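PDB 2E9Q: 11S globulin subunit beta from Cucurbita maxima, which serves as a seed storage protein, a nutrient reservoir that assembles into hexamers whose subunits consist of disulfide-linked acidic and basic chains. Local coordinates for residues R321-R326 and D403-N408; H68-K73 and L155-F160; C103-Q108 and H125-P130; R182-E187 and E204-I209; A43-T48 and I242-E247. All coordinates share one frame; numbering follows the deposited sequence. Where two conformers were deposited one is given.

Contact 1. Residues R321-R326 and D403-N408; sequences RLSAER and DNAITN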
# COMPACT_ATOMS: atom_id res chain seq x y z
N ARG A 321 -6.22 -7.52 7.84
CA ARG A 321 -5.48 -6.39 8.39
C ARG A 321 -6.35 -5.52 9.28
O ARG A 321 -6.33 -4.29 9.20
CB ARG A 321 -4.87 -5.54 7.27
CG ARG A 321 -4.11 -6.35 6.24
CD ARG A 321 -3.16 -5.48 5.43
NE ARG A 321 -2.76 -6.11 4.17
CZ ARG A 321 -2.32 -7.36 4.06
NH1 ARG A 321 -2.22 -8.13 5.13
NH2 ARG A 321 -1.98 -7.84 2.87
N LEU A 322 -7.12 -6.17 10.14
CA LEU A 322 -8.00 -5.49 11.08
C LEU A 322 -7.93 -6.26 12.39
O LEU A 322 -7.51 -7.42 12.41
CB LEU A 322 -9.44 -5.49 10.56
CG LEU A 322 -9.77 -4.90 9.19
CD1 LEU A 322 -11.24 -5.13 8.90
CD2 LEU A 322 -9.45 -3.41 9.14
N SER A 323 -8.34 -5.62 13.48
CA SER A 323 -8.37 -6.26 14.79
C SER A 323 -9.34 -5.48 15.67
O SER A 323 -9.88 -4.46 15.24
CB SER A 323 -6.96 -6.34 15.41
OG SER A 323 -6.29 -5.09 15.48
N ALA A 324 -9.61 -5.99 16.88
CA ALA A 324 -10.55 -5.34 17.79
C ALA A 324 -10.22 -5.57 19.25
O ALA A 324 -9.55 -6.53 19.62
CB ALA A 324 -11.96 -5.83 17.50
N GLU A 325 -10.74 -4.66 20.08
CA GLU A 325 -10.57 -4.70 21.52
C GLU A 325 -11.96 -4.46 22.10
O GLU A 325 -12.66 -3.54 21.66
CB GLU A 325 -9.62 -3.60 22.00
CG GLU A 325 -8.13 -3.81 21.68
CD GLU A 325 -7.26 -2.69 22.25
OE1 GLU A 325 -6.03 -2.88 22.38
OE2 GLU A 325 -7.80 -1.61 22.56
N ARG A 326 -12.35 -5.27 23.07
CA ARG A 326 -13.65 -5.13 23.72
C ARG A 326 -13.34 -4.74 25.15
O ARG A 326 -12.76 -5.51 25.91
CB ARG A 326 -14.41 -6.46 23.67
CG ARG A 326 -15.92 -6.36 23.94
CD ARG A 326 -16.25 -6.24 25.43
NE ARG A 326 -17.69 -6.39 25.67
CZ ARG A 326 -18.59 -5.43 25.49
NH1 ARG A 326 -19.88 -5.67 25.72
NH2 ARG A 326 -18.20 -4.22 25.11
N ASP A 403 -3.86 -5.32 11.77
CA ASP A 403 -4.06 -6.66 12.31
C ASP A 403 -3.48 -6.80 13.71
O ASP A 403 -3.70 -7.80 14.38
CB ASP A 403 -3.49 -7.75 11.39
CG ASP A 403 -1.96 -7.70 11.25
OD1 ASP A 403 -1.26 -7.07 12.07
OD2 ASP A 403 -1.45 -8.34 10.31
N ASN A 404 -2.76 -5.77 14.15
CA ASN A 404 -2.15 -5.80 15.48
C ASN A 404 -1.93 -4.41 16.10
O ASN A 404 -0.81 -3.89 16.11
CB ASN A 404 -0.81 -6.55 15.40
CG ASN A 404 -0.08 -6.55 16.72
OD1 ASN A 404 -0.64 -6.93 17.75
ND2 ASN A 404 1.18 -6.13 16.70
N ALA A 405 -3.00 -3.83 16.63
CA ALA A 405 -2.94 -2.51 17.24
C ALA A 405 -2.07 -2.47 18.50
O ALA A 405 -2.27 -3.25 19.43
CB ALA A 405 -4.34 -2.03 17.58
N ILE A 406 -1.11 -1.57 18.53
CA ILE A 406 -0.23 -1.44 19.68
C ILE A 406 -0.50 -0.15 20.42
O ILE A 406 -0.44 0.95 19.84
CB ILE A 406 1.24 -1.42 19.25
CG1 ILE A 406 1.57 -2.67 18.44
CG2 ILE A 406 2.12 -1.28 20.49
CD1 ILE A 406 2.89 -2.58 17.69
N THR A 407 -0.79 -0.26 21.72
CA THR A 407 -1.05 0.93 22.52
C THR A 407 0.09 1.21 23.50
O THR A 407 0.55 0.32 24.22
CB THR A 407 -2.37 0.81 23.31
OG1 THR A 407 -2.11 1.02 24.71
CG2 THR A 407 -3.00 -0.55 23.12
N ASN A 408 0.55 2.46 23.49
CA ASN A 408 1.60 2.90 24.39
C ASN A 408 0.94 3.67 25.52
O ASN A 408 0.15 4.59 25.28
CB ASN A 408 2.60 3.81 23.68
CG ASN A 408 3.71 3.05 23.01
OD1 ASN A 408 4.68 3.64 22.53
ND2 ASN A 408 3.58 1.73 22.96

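Contact 2. Residues H68-K73 and L155-F160; sequences HTIRPK and LVLIVF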
# COMPACT_ATOMS: atom_id res chain seq x y z
N HIS A 68 -27.02 -3.56 12.36
CA HIS A 68 -28.16 -4.33 11.91
C HIS A 68 -28.94 -4.84 13.10
O HIS A 68 -28.38 -5.33 14.07
CB HIS A 68 -27.69 -5.52 11.07
CG HIS A 68 -27.29 -5.16 9.68
ND1 HIS A 68 -26.13 -5.63 9.10
CD2 HIS A 68 -27.92 -4.44 8.72
CE1 HIS A 68 -26.07 -5.22 7.85
NE2 HIS A 68 -27.14 -4.49 7.59
N THR A 69 -30.26 -4.72 13.02
CA THR A 69 -31.12 -5.19 14.08
C THR A 69 -32.05 -6.18 13.41
O THR A 69 -32.95 -5.80 12.66
CB THR A 69 -31.91 -4.04 14.71
OG1 THR A 69 -31.00 -3.21 15.45
CG2 THR A 69 -32.97 -4.58 15.64
N ILE A 70 -31.81 -7.46 13.67
CA ILE A 70 -32.60 -8.51 13.06
C ILE A 70 -33.52 -9.13 14.09
O ILE A 70 -33.09 -9.61 15.14
CB ILE A 70 -31.68 -9.57 12.45
CG1 ILE A 70 -30.69 -8.88 11.50
CG2 ILE A 70 -32.50 -10.62 11.68
CD1 ILE A 70 -29.58 -9.77 11.03
N ARG A 71 -34.81 -9.10 13.79
CA ARG A 71 -35.80 -9.65 14.70
C ARG A 71 -35.85 -11.16 14.55
O ARG A 71 -35.44 -11.71 13.53
CB ARG A 71 -37.18 -9.07 14.39
CG ARG A 71 -37.24 -7.55 14.37
CD ARG A 71 -38.43 -7.08 13.56
NE ARG A 71 -38.43 -5.63 13.39
CZ ARG A 71 -39.00 -5.00 12.37
NH1 ARG A 71 -39.62 -5.69 11.43
NH2 ARG A 71 -38.93 -3.68 12.29
N PRO A 72 -36.36 -11.86 15.58
CA PRO A 72 -36.46 -13.32 15.56
C PRO A 72 -36.97 -13.84 14.23
O PRO A 72 -37.91 -13.28 13.65
CB PRO A 72 -37.42 -13.60 16.71
CG PRO A 72 -36.96 -12.58 17.72
CD PRO A 72 -36.86 -11.33 16.86
N LYS A 73 -36.33 -14.90 13.74
CA LYS A 73 -36.68 -15.51 12.46
C LYS A 73 -36.25 -14.62 11.31
O LYS A 73 -36.65 -14.83 10.17
CB LYS A 73 -38.19 -15.78 12.38
CG LYS A 73 -38.75 -16.69 13.47
CD LYS A 73 -38.11 -18.08 13.45
CE LYS A 73 -38.63 -18.96 14.59
NZ LYS A 73 -37.96 -20.30 14.63
N LEU A 155 -31.42 -9.64 17.17
CA LEU A 155 -30.01 -9.86 16.91
C LEU A 155 -29.40 -8.51 16.54
O LEU A 155 -29.74 -7.96 15.49
CB LEU A 155 -29.84 -10.83 15.74
CG LEU A 155 -28.66 -11.79 15.72
CD1 LEU A 155 -28.41 -12.19 14.28
CD2 LEU A 155 -27.42 -11.15 16.33
N VAL A 156 -28.51 -7.97 17.38
CA VAL A 156 -27.87 -6.68 17.10
C VAL A 156 -26.39 -6.84 16.70
O VAL A 156 -25.56 -7.31 17.48
CB VAL A 156 -27.95 -5.73 18.34
CG1 VAL A 156 -27.36 -4.37 18.01
CG2 VAL A 156 -29.41 -5.57 18.78
N LEU A 157 -26.09 -6.43 15.47
CA LEU A 157 -24.74 -6.54 14.90
C LEU A 157 -24.05 -5.22 14.55
O LEU A 157 -24.58 -4.40 13.78
CB LEU A 157 -24.81 -7.37 13.63
CG LEU A 157 -25.63 -8.65 13.81
CD1 LEU A 157 -25.96 -9.25 12.46
CD2 LEU A 157 -24.85 -9.60 14.69
N ILE A 158 -22.86 -5.03 15.11
CA ILE A 158 -22.07 -3.84 14.84
C ILE A 158 -21.05 -4.17 13.74
O ILE A 158 -20.06 -4.85 13.97
CB ILE A 158 -21.33 -3.40 16.11
CG1 ILE A 158 -22.31 -3.32 17.29
CG2 ILE A 158 -20.67 -2.05 15.87
CD1 ILE A 158 -23.51 -2.40 17.05
N VAL A 159 -21.33 -3.67 12.54
CA VAL A 159 -20.49 -3.91 11.37
C VAL A 159 -19.48 -2.81 11.06
O VAL A 159 -19.86 -1.69 10.70
CB VAL A 159 -21.36 -4.09 10.13
CG1 VAL A 159 -20.48 -4.42 8.92
CG2 VAL A 159 -22.41 -5.16 10.38
N PHE A 160 -18.20 -3.14 11.18
CA PHE A 160 -17.12 -2.23 10.88
C PHE A 160 -16.49 -2.61 9.54
O PHE A 160 -16.07 -3.75 9.33
CB PHE A 160 -16.08 -2.28 11.99
CG PHE A 160 -14.83 -1.51 11.70
CD1 PHE A 160 -13.69 -2.16 11.25
CD2 PHE A 160 -14.79 -0.13 11.90
CE1 PHE A 160 -12.50 -1.44 11.01
CE2 PHE A 160 -13.61 0.60 11.67
CZ PHE A 160 -12.47 -0.06 11.22

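Contact 3. Residues C103-Q108 and H125-P130; sequences CAETYQ and HQKIRP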
# COMPACT_ATOMS: atom_id res chain seq x y z
N CYS A 103 -12.49 -22.49 -1.21
CA CYS A 103 -12.88 -23.41 -0.15
C CYS A 103 -14.26 -24.01 -0.32
O CYS A 103 -15.11 -23.89 0.57
CB CYS A 103 -12.80 -22.71 1.20
SG CYS A 103 -11.17 -22.01 1.57
N ALA A 104 -14.50 -24.63 -1.47
CA ALA A 104 -15.79 -25.26 -1.71
C ALA A 104 -15.98 -26.30 -0.60
O ALA A 104 -15.55 -27.45 -0.72
CB ALA A 104 -15.80 -25.94 -3.08
N GLU A 105 -16.59 -25.85 0.49
CA GLU A 105 -16.86 -26.69 1.66
C GLU A 105 -18.20 -27.40 1.50
O GLU A 105 -19.26 -26.83 1.76
CB GLU A 105 -16.88 -25.81 2.91
CG GLU A 105 -17.73 -24.55 2.75
CD GLU A 105 -17.86 -23.74 4.03
OE1 GLU A 105 -18.39 -24.27 5.01
OE2 GLU A 105 -17.42 -22.57 4.04
N THR A 106 -18.15 -28.66 1.08
CA THR A 106 -19.37 -29.44 0.88
C THR A 106 -19.85 -30.15 2.14
O THR A 106 -19.06 -30.78 2.85
CB THR A 106 -19.15 -30.50 -0.23
OG1 THR A 106 -19.18 -29.86 -1.52
CG2 THR A 106 -20.22 -31.57 -0.17
N TYR A 107 -21.14 -30.03 2.41
CA TYR A 107 -21.78 -30.65 3.56
C TYR A 107 -23.13 -31.19 3.10
O TYR A 107 -23.80 -30.58 2.27
CB TYR A 107 -21.99 -29.65 4.69
CG TYR A 107 -20.75 -29.35 5.51
CD1 TYR A 107 -19.67 -28.65 4.97
CD2 TYR A 107 -20.65 -29.79 6.83
CE1 TYR A 107 -18.53 -28.38 5.72
CE2 TYR A 107 -19.51 -29.53 7.60
CZ TYR A 107 -18.45 -28.83 7.04
OH TYR A 107 -17.33 -28.58 7.79
N GLN A 108 -23.53 -32.34 3.66
CA GLN A 108 -24.80 -32.97 3.27
C GLN A 108 -25.78 -33.02 4.44
O GLN A 108 -25.55 -33.73 5.42
CB GLN A 108 -24.51 -34.38 2.74
CG GLN A 108 -23.49 -34.42 1.59
CD GLN A 108 -22.95 -35.83 1.29
OE1 GLN A 108 -22.16 -36.02 0.36
NE2 GLN A 108 -23.37 -36.81 2.08
N HIS A 125 -24.49 -28.33 0.99
CA HIS A 125 -24.26 -26.90 1.22
C HIS A 125 -23.08 -26.59 2.15
O HIS A 125 -22.47 -27.48 2.73
CB HIS A 125 -25.51 -26.29 1.85
CG HIS A 125 -25.81 -26.86 3.19
ND1 HIS A 125 -24.96 -26.70 4.26
CD2 HIS A 125 -26.81 -27.65 3.62
CE1 HIS A 125 -25.43 -27.37 5.30
NE2 HIS A 125 -26.55 -27.96 4.94
N GLN A 126 -22.82 -25.29 2.29
CA GLN A 126 -21.76 -24.73 3.13
C GLN A 126 -21.95 -25.07 4.59
O GLN A 126 -23.04 -25.39 5.02
CB GLN A 126 -21.77 -23.20 2.99
CG GLN A 126 -23.11 -22.60 3.43
CD GLN A 126 -23.30 -21.13 3.05
OE1 GLN A 126 -24.42 -20.64 2.98
NE2 GLN A 126 -22.20 -20.42 2.82
N LYS A 127 -20.87 -24.99 5.36
CA LYS A 127 -20.93 -25.25 6.79
C LYS A 127 -21.87 -24.23 7.41
O LYS A 127 -21.90 -23.08 6.99
CB LYS A 127 -19.54 -25.11 7.41
CG LYS A 127 -19.52 -25.11 8.93
CD LYS A 127 -18.15 -24.72 9.47
CE LYS A 127 -17.09 -25.76 9.17
NZ LYS A 127 -15.73 -25.34 9.63
N ILE A 128 -22.62 -24.65 8.42
CA ILE A 128 -23.53 -23.75 9.11
C ILE A 128 -22.80 -23.33 10.37
O ILE A 128 -22.60 -24.14 11.27
CB ILE A 128 -24.86 -24.44 9.47
CG1 ILE A 128 -25.62 -24.80 8.19
CG2 ILE A 128 -25.69 -23.53 10.36
CD1 ILE A 128 -26.07 -23.61 7.37
N ARG A 129 -22.43 -22.06 10.42
CA ARG A 129 -21.67 -21.51 11.53
C ARG A 129 -22.53 -20.73 12.51
O ARG A 129 -23.12 -19.71 12.16
CB ARG A 129 -20.55 -20.63 10.99
CG ARG A 129 -19.96 -21.18 9.72
CD ARG A 129 -18.65 -20.53 9.35
NE ARG A 129 -18.23 -20.94 8.02
CZ ARG A 129 -16.97 -20.95 7.60
NH1 ARG A 129 -16.00 -20.56 8.43
NH2 ARG A 129 -16.68 -21.34 6.37
N PRO A 130 -22.62 -21.20 13.76
CA PRO A 130 -23.41 -20.53 14.78
C PRO A 130 -22.56 -19.44 15.42
O PRO A 130 -21.33 -19.48 15.34
CB PRO A 130 -23.73 -21.66 15.75
CG PRO A 130 -22.46 -22.47 15.71
CD PRO A 130 -22.15 -22.52 14.23

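Contact 4. Residues R182-E187 and E204-I209; sequences RPEQVE and EKSGNI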
# COMPACT_ATOMS: atom_id res chain seq x y z
N ARG A 182 -34.31 -6.93 -2.95
CA ARG A 182 -34.17 -5.63 -3.57
C ARG A 182 -33.91 -4.61 -2.48
O ARG A 182 -34.82 -3.93 -2.02
CB ARG A 182 -35.43 -5.28 -4.34
CG ARG A 182 -35.26 -4.21 -5.37
CD ARG A 182 -36.61 -3.85 -5.93
NE ARG A 182 -37.48 -3.30 -4.89
CZ ARG A 182 -38.81 -3.30 -4.94
NH1 ARG A 182 -39.51 -2.78 -3.95
NH2 ARG A 182 -39.43 -3.85 -5.99
N PRO A 183 -32.65 -4.49 -2.06
CA PRO A 183 -32.25 -3.55 -1.01
C PRO A 183 -32.03 -2.15 -1.56
O PRO A 183 -31.58 -1.98 -2.68
CB PRO A 183 -30.96 -4.16 -0.50
CG PRO A 183 -30.32 -4.62 -1.78
CD PRO A 183 -31.48 -5.26 -2.54
N GLU A 184 -32.38 -1.15 -0.76
CA GLU A 184 -32.17 0.23 -1.16
C GLU A 184 -30.79 0.58 -0.62
O GLU A 184 -30.67 1.15 0.46
CB GLU A 184 -33.24 1.12 -0.54
CG GLU A 184 -33.98 1.98 -1.56
CD GLU A 184 -35.37 2.39 -1.09
OE1 GLU A 184 -35.47 3.08 -0.05
OE2 GLU A 184 -36.36 2.01 -1.76
N GLN A 185 -29.75 0.20 -1.36
CA GLN A 185 -28.36 0.42 -0.96
C GLN A 185 -28.17 1.72 -0.18
O GLN A 185 -28.24 2.82 -0.74
CB GLN A 185 -27.46 0.44 -2.20
CG GLN A 185 -26.24 -0.46 -2.11
CD GLN A 185 -26.60 -1.93 -1.94
OE1 GLN A 185 -27.11 -2.57 -2.86
NE2 GLN A 185 -26.34 -2.46 -0.75
N VAL A 186 -27.95 1.57 1.12
CA VAL A 186 -27.77 2.71 2.02
C VAL A 186 -26.37 2.74 2.62
O VAL A 186 -25.98 3.73 3.25
CB VAL A 186 -28.81 2.67 3.17
CG1 VAL A 186 -28.63 1.41 4.00
CG2 VAL A 186 -28.66 3.93 4.05
N GLU A 187 -25.62 1.65 2.44
CA GLU A 187 -24.26 1.57 2.95
C GLU A 187 -23.57 2.88 2.59
O GLU A 187 -22.86 3.47 3.40
CB GLU A 187 -23.51 0.39 2.31
CG GLU A 187 -24.21 -0.95 2.47
CD GLU A 187 -25.42 -1.09 1.56
OE1 GLU A 187 -26.18 -2.07 1.71
OE2 GLU A 187 -25.62 -0.22 0.68
N GLU A 204 -33.18 6.09 -8.09
CA GLU A 204 -32.38 4.87 -8.15
C GLU A 204 -33.21 3.61 -7.90
O GLU A 204 -33.70 3.39 -6.79
CB GLU A 204 -31.23 4.94 -7.12
CG GLU A 204 -30.37 3.66 -7.02
CD GLU A 204 -29.80 3.20 -8.37
OE1 GLU A 204 -30.55 2.57 -9.15
OE2 GLU A 204 -28.62 3.48 -8.65
N LYS A 205 -33.37 2.81 -8.95
CA LYS A 205 -34.11 1.56 -8.87
C LYS A 205 -33.09 0.46 -8.55
O LYS A 205 -32.89 -0.46 -9.35
CB LYS A 205 -34.81 1.26 -10.21
CG LYS A 205 -35.96 2.22 -10.57
CD LYS A 205 -35.48 3.66 -10.76
CE LYS A 205 -36.65 4.63 -10.83
NZ LYS A 205 -36.22 6.06 -10.83
N SER A 206 -32.46 0.56 -7.38
CA SER A 206 -31.42 -0.38 -6.95
C SER A 206 -31.91 -1.78 -6.60
O SER A 206 -32.83 -1.95 -5.79
CB SER A 206 -30.65 0.19 -5.76
OG SER A 206 -31.42 0.13 -4.58
N GLY A 207 -31.28 -2.78 -7.20
CA GLY A 207 -31.67 -4.16 -6.94
C GLY A 207 -30.50 -5.07 -6.62
O GLY A 207 -29.44 -4.61 -6.22
N ASN A 208 -30.71 -6.37 -6.78
CA ASN A 208 -29.67 -7.35 -6.51
C ASN A 208 -28.85 -7.51 -7.79
O ASN A 208 -29.25 -7.01 -8.84
CB ASN A 208 -30.30 -8.68 -6.08
CG ASN A 208 -31.22 -9.26 -7.14
OD1 ASN A 208 -30.86 -9.35 -8.31
ND2 ASN A 208 -32.42 -9.66 -6.72
N ILE A 209 -27.73 -8.22 -7.73
CA ILE A 209 -26.88 -8.38 -8.92
C ILE A 209 -27.51 -9.02 -10.15
O ILE A 209 -27.04 -8.81 -11.26
CB ILE A 209 -25.61 -9.19 -8.60
CG1 ILE A 209 -26.01 -10.61 -8.15
CG2 ILE A 209 -24.78 -8.45 -7.57
CD1 ILE A 209 -24.84 -11.51 -7.86

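Contact 5. Residues A43-T48 and I242-E247; sequences AEAGFT and IVQVDE. Unlike the reference sequence in segment 43-48: G46 (reference Ile).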
# COMPACT_ATOMS: atom_id res chain seq x y z
N ALA A 43 -36.63 -2.98 7.19
CA ALA A 43 -36.82 -4.19 6.43
C ALA A 43 -37.99 -4.97 7.02
O ALA A 43 -38.50 -4.63 8.08
CB ALA A 43 -35.54 -5.04 6.45
N GLU A 44 -38.39 -6.02 6.32
CA GLU A 44 -39.49 -6.85 6.78
C GLU A 44 -39.24 -7.41 8.17
O GLU A 44 -40.13 -7.40 9.02
CB GLU A 44 -39.74 -7.99 5.79
CG GLU A 44 -40.81 -8.99 6.24
CD GLU A 44 -41.05 -10.09 5.22
OE1 GLU A 44 -42.12 -10.09 4.57
OE2 GLU A 44 -40.15 -10.94 5.05
N ALA A 45 -38.02 -7.88 8.43
CA ALA A 45 -37.71 -8.48 9.73
C ALA A 45 -36.67 -7.76 10.58
O ALA A 45 -36.05 -8.37 11.45
CB ALA A 45 -37.31 -9.93 9.53
N GLY A 46 -36.48 -6.47 10.34
CA GLY A 46 -35.50 -5.73 11.12
C GLY A 46 -35.19 -4.42 10.45
O GLY A 46 -35.98 -3.94 9.63
N PHE A 47 -34.05 -3.83 10.77
CA PHE A 47 -33.68 -2.56 10.16
C PHE A 47 -32.18 -2.31 10.24
O PHE A 47 -31.49 -2.81 11.13
CB PHE A 47 -34.46 -1.41 10.83
CG PHE A 47 -34.22 -1.28 12.31
CD1 PHE A 47 -33.17 -0.52 12.79
CD2 PHE A 47 -35.06 -1.92 13.21
CE1 PHE A 47 -32.94 -0.39 14.16
CE2 PHE A 47 -34.85 -1.80 14.59
CZ PHE A 47 -33.79 -1.03 15.07
N THR A 48 -31.68 -1.52 9.29
CA THR A 48 -30.27 -1.20 9.19
C THR A 48 -29.98 0.28 9.37
O THR A 48 -30.58 1.13 8.71
CB THR A 48 -29.75 -1.62 7.81
OG1 THR A 48 -29.95 -3.03 7.64
CG2 THR A 48 -28.27 -1.26 7.65
N ILE A 242 -33.47 -7.55 5.12
CA ILE A 242 -33.67 -8.47 6.23
C ILE A 242 -35.07 -9.07 6.08
O ILE A 242 -36.07 -8.37 6.24
CB ILE A 242 -33.53 -7.75 7.58
CG1 ILE A 242 -32.19 -7.01 7.65
CG2 ILE A 242 -33.63 -8.74 8.73
CD1 ILE A 242 -32.01 -6.17 8.91
N VAL A 243 -35.15 -10.36 5.76
CA VAL A 243 -36.44 -11.01 5.54
C VAL A 243 -36.93 -12.02 6.58
O VAL A 243 -36.16 -12.59 7.35
CB VAL A 243 -36.45 -11.70 4.17
CG1 VAL A 243 -36.03 -10.72 3.08
CG2 VAL A 243 -35.51 -12.90 4.18
N GLN A 244 -38.24 -12.22 6.61
CA GLN A 244 -38.86 -13.16 7.53
C GLN A 244 -38.76 -14.54 6.88
O GLN A 244 -39.16 -14.71 5.73
CB GLN A 244 -40.34 -12.81 7.73
CG GLN A 244 -40.99 -13.50 8.92
CD GLN A 244 -40.66 -12.82 10.23
OE1 GLN A 244 -41.06 -13.27 11.31
NE2 GLN A 244 -39.94 -11.71 10.15
N VAL A 245 -38.19 -15.51 7.59
CA VAL A 245 -38.08 -16.85 7.03
C VAL A 245 -39.44 -17.54 7.19
O VAL A 245 -40.05 -17.49 8.26
CB VAL A 245 -37.01 -17.70 7.75
CG1 VAL A 245 -35.67 -16.98 7.70
CG2 VAL A 245 -37.42 -17.96 9.17
N ASP A 246 -39.90 -18.17 6.12
CA ASP A 246 -41.19 -18.84 6.16
C ASP A 246 -41.23 -20.13 6.96
O ASP A 246 -40.21 -20.74 7.27
CB ASP A 246 -41.67 -19.07 4.73
CG ASP A 246 -42.13 -17.78 4.06
OD1 ASP A 246 -41.43 -16.76 4.20
OD2 ASP A 246 -43.19 -17.80 3.40
N GLU A 247 -42.46 -20.53 7.28
CA GLU A 247 -42.78 -21.74 8.05
C GLU A 247 -41.76 -22.88 8.07
O GLU A 247 -41.50 -23.45 9.13
CB GLU A 247 -44.12 -22.30 7.56
CG GLU A 247 -44.10 -22.75 6.10
CD GLU A 247 -45.47 -23.17 5.58
OE1 GLU A 247 -46.40 -22.33 5.58
OE2 GLU A 247 -45.61 -24.35 5.18
O HOH W 1 -40.37 -13.34 3.53

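Contact 1. Residues R321-R326 and D403-N408
S323 points its side chain at the backbone of D403-A405, and its two atoms trace the contact. CB comes first and rests 3.7 Å from the carbonyl O of D403. One bond further on, OG stands between the backbone N and carbonyl carbon of its own residue (chi1 54°); it lies 3.7 Å from A405 N and 4.2 Å from A405 CB, while its hydrogen bond goes to N402 O, just before D403. Beside it, L322 O receives a nearly straight CA-H...O contact from D403, whose CA is 3.5 Å away. Strands 323-329 and 407-409 belong to different sheets of the C-terminal cupin barrel; the loop leading into 407-409 packs against the start of 323-329, with no hydrogen bond between the two segments. Further into the strand, E325 stretches out so that OE1 meets T407 CG2 at 3.9 Å, the two side chains crossing obliquely. The same OE1 forms a salt bridge with R447, assigned to magnesium binding, and T407 also packs on R447.

Contact 2. Residues H68-K73 and L155-F160
The imidazole of H68 is approached by CG2 of V159 at a slant that is neither clearly facial nor clearly along the rim. The ring's rotation is uncertain, so this is read simply as packing. H68 shares one face of the sheet with I70, L155 and L157. There I70 CB meets L155 CB at 4.0 Å, and I70 CD1 touches L157 CD1 at 3.9 Å. L157 also packs on M147 of the opposing sheet, which places this face in the barrel interior. T69 and V156 form a non-hydrogen-bonded pair on the other face. This pair is flanked by two hydrogen-bonded pairs: H68 and L157 exchange N-to-O bonds of 2.9 Å each, and I70 N to L155 O spans 2.8 Å, L155 N to I70 O 2.6 Å. Strands 63-70 and 155-162 are neighbours in a jelly-roll sheet of the N-terminal cupin barrel. The chemistry implies a division of labour: main-chain bonds fix the register, while mostly apolar side chains, the H68 ring among them, pack on one face.

Contact 3. Residues C103-Q108 and H125-P130
H125 N donates to Y107 O over 2.7 Å, in the plane of that carbonyl. Beyond this, the side chains take over. E105 and R129 reach toward each other tip to tip: E105 OE2 receives R129 NH2 at 2.7 Å on its syn side, close to the guanidinium plane, although the carboxylate and guanidinium planes stand 60° apart. R129 was modelled in two conformers, so this salt bridge carries some reserve. The other oxygen, OE1, accepts the backbone N-H of K127, but its exact position is less sure. An alanine in place of E105 would probably leave the R129 guanidinium without this counter-charge, and perhaps K127 N without an acceptor. Y107 lies alongside K127, both side chains pointing the same way; K127 CB sits over the ring face in a CH-pi contact, 4.1 Å from the Y107 ring centroid, and K127 CE comes within 3.1 Å of Y107 OH. M419 of the third subunit packs on E105 and H125. Residues 103-108 begin at C103, joined to C282 by the disulfide characteristic of 11S globulins, which in this proglobulin lies within one chain and in the mature subunit joins the acidic and basic chains.

Contact 4. Residues R182-E187 and E204-I209
S206 and P183 meet where two arms of the long connection between strand 176-178 and helix 215-222 come together, loop against loop. The one hydrogen bond between residues 182-187 and 204-209 runs from S206 OG to P183 O, 2.8 Å long, in the carbonyl plane and on a lone pair; nearby, N208 ND2 bonds to G181 O. With chi1 at 74°, S206 OG stands between its own backbone N and carbonyl carbon, and it also lies 3.5 Å from E184 CA. P183 O serves a second donor, Q185 N, in the weak bond of an inverse gamma turn centred on E184. An alanine at S206 would probably leave P183 O with that weak turn bond alone among these contacts, and this point of the loop pair less firmly held. Alongside, R182 CG lies 3.3 Å from S206 O, while its guanidinium turns to E238 in a salt bridge. G207 makes a backbone hydrogen bond to the third subunit. By position, these loops form part of the link from cupin barrel to helical extension typical of seed globulins.

Contact 5. Residues A43-T48 and I242-E247
The hairpin tip between strands 39-43 and 46-50 is met here by strand 242-244, with I242 packed against A43 and A45. I242 CB touches A43 CB at 3.6 Å; its CG2, anti to the backbone N, packs against A45, and I242 CD1 reaches F47 N at 3.6 Å beyond G46. G46 departs from the isoleucine of the reference sequence; in the conformation modelled here a CB would press on the preceding carbonyl and crowd I242 CD1. A45 N bonds to I242 O over 3.0 Å, approaching from 43° out of the carbonyl plane. Since strand 242-244 pairs with strand 74-81, the hairpin tip is thereby joined to the other sheet of the N-terminal cupin barrel. E44 leaves the turn as an extended chain, CG anti to the backbone N (chi1 175°), and crosses Q244 at about a right angle. E44 OE2 accepts from Q244 N at 2.8 Å, on the anti side of the carboxylate. A water molecule donates both to E44 OE2, again at 2.8 Å, and to Q244 O at 2.9 Å.

How the contacts relate
Contact 2 is the buried sheet core of the N-terminal barrel, and contact 5 ties that sheet's neighbouring strand 46-50 to strand 242-244 of the other sheet; T69 O with F47 N and R71 N with A45 O are probable hydrogen bonds joining the two contacts. Contact 1 belongs to the C-terminal barrel, yet L322 packs on F160 of contact 2. The centres of contacts 3, 4 and 5 lie about 22 to 24 Å from the chain centre, those of 1 and 2 about 12 Å. Regular backbone pairing dominates contact 2; contact 1 has packing and a CA-H...O contact instead; a carboxylate accepting main-chain N-H marks contact 5 and, less surely, contact 3, which adds charge; contact 4 rests on one serine bond. Contacts 3, 4 and 5 all meet the third subunit.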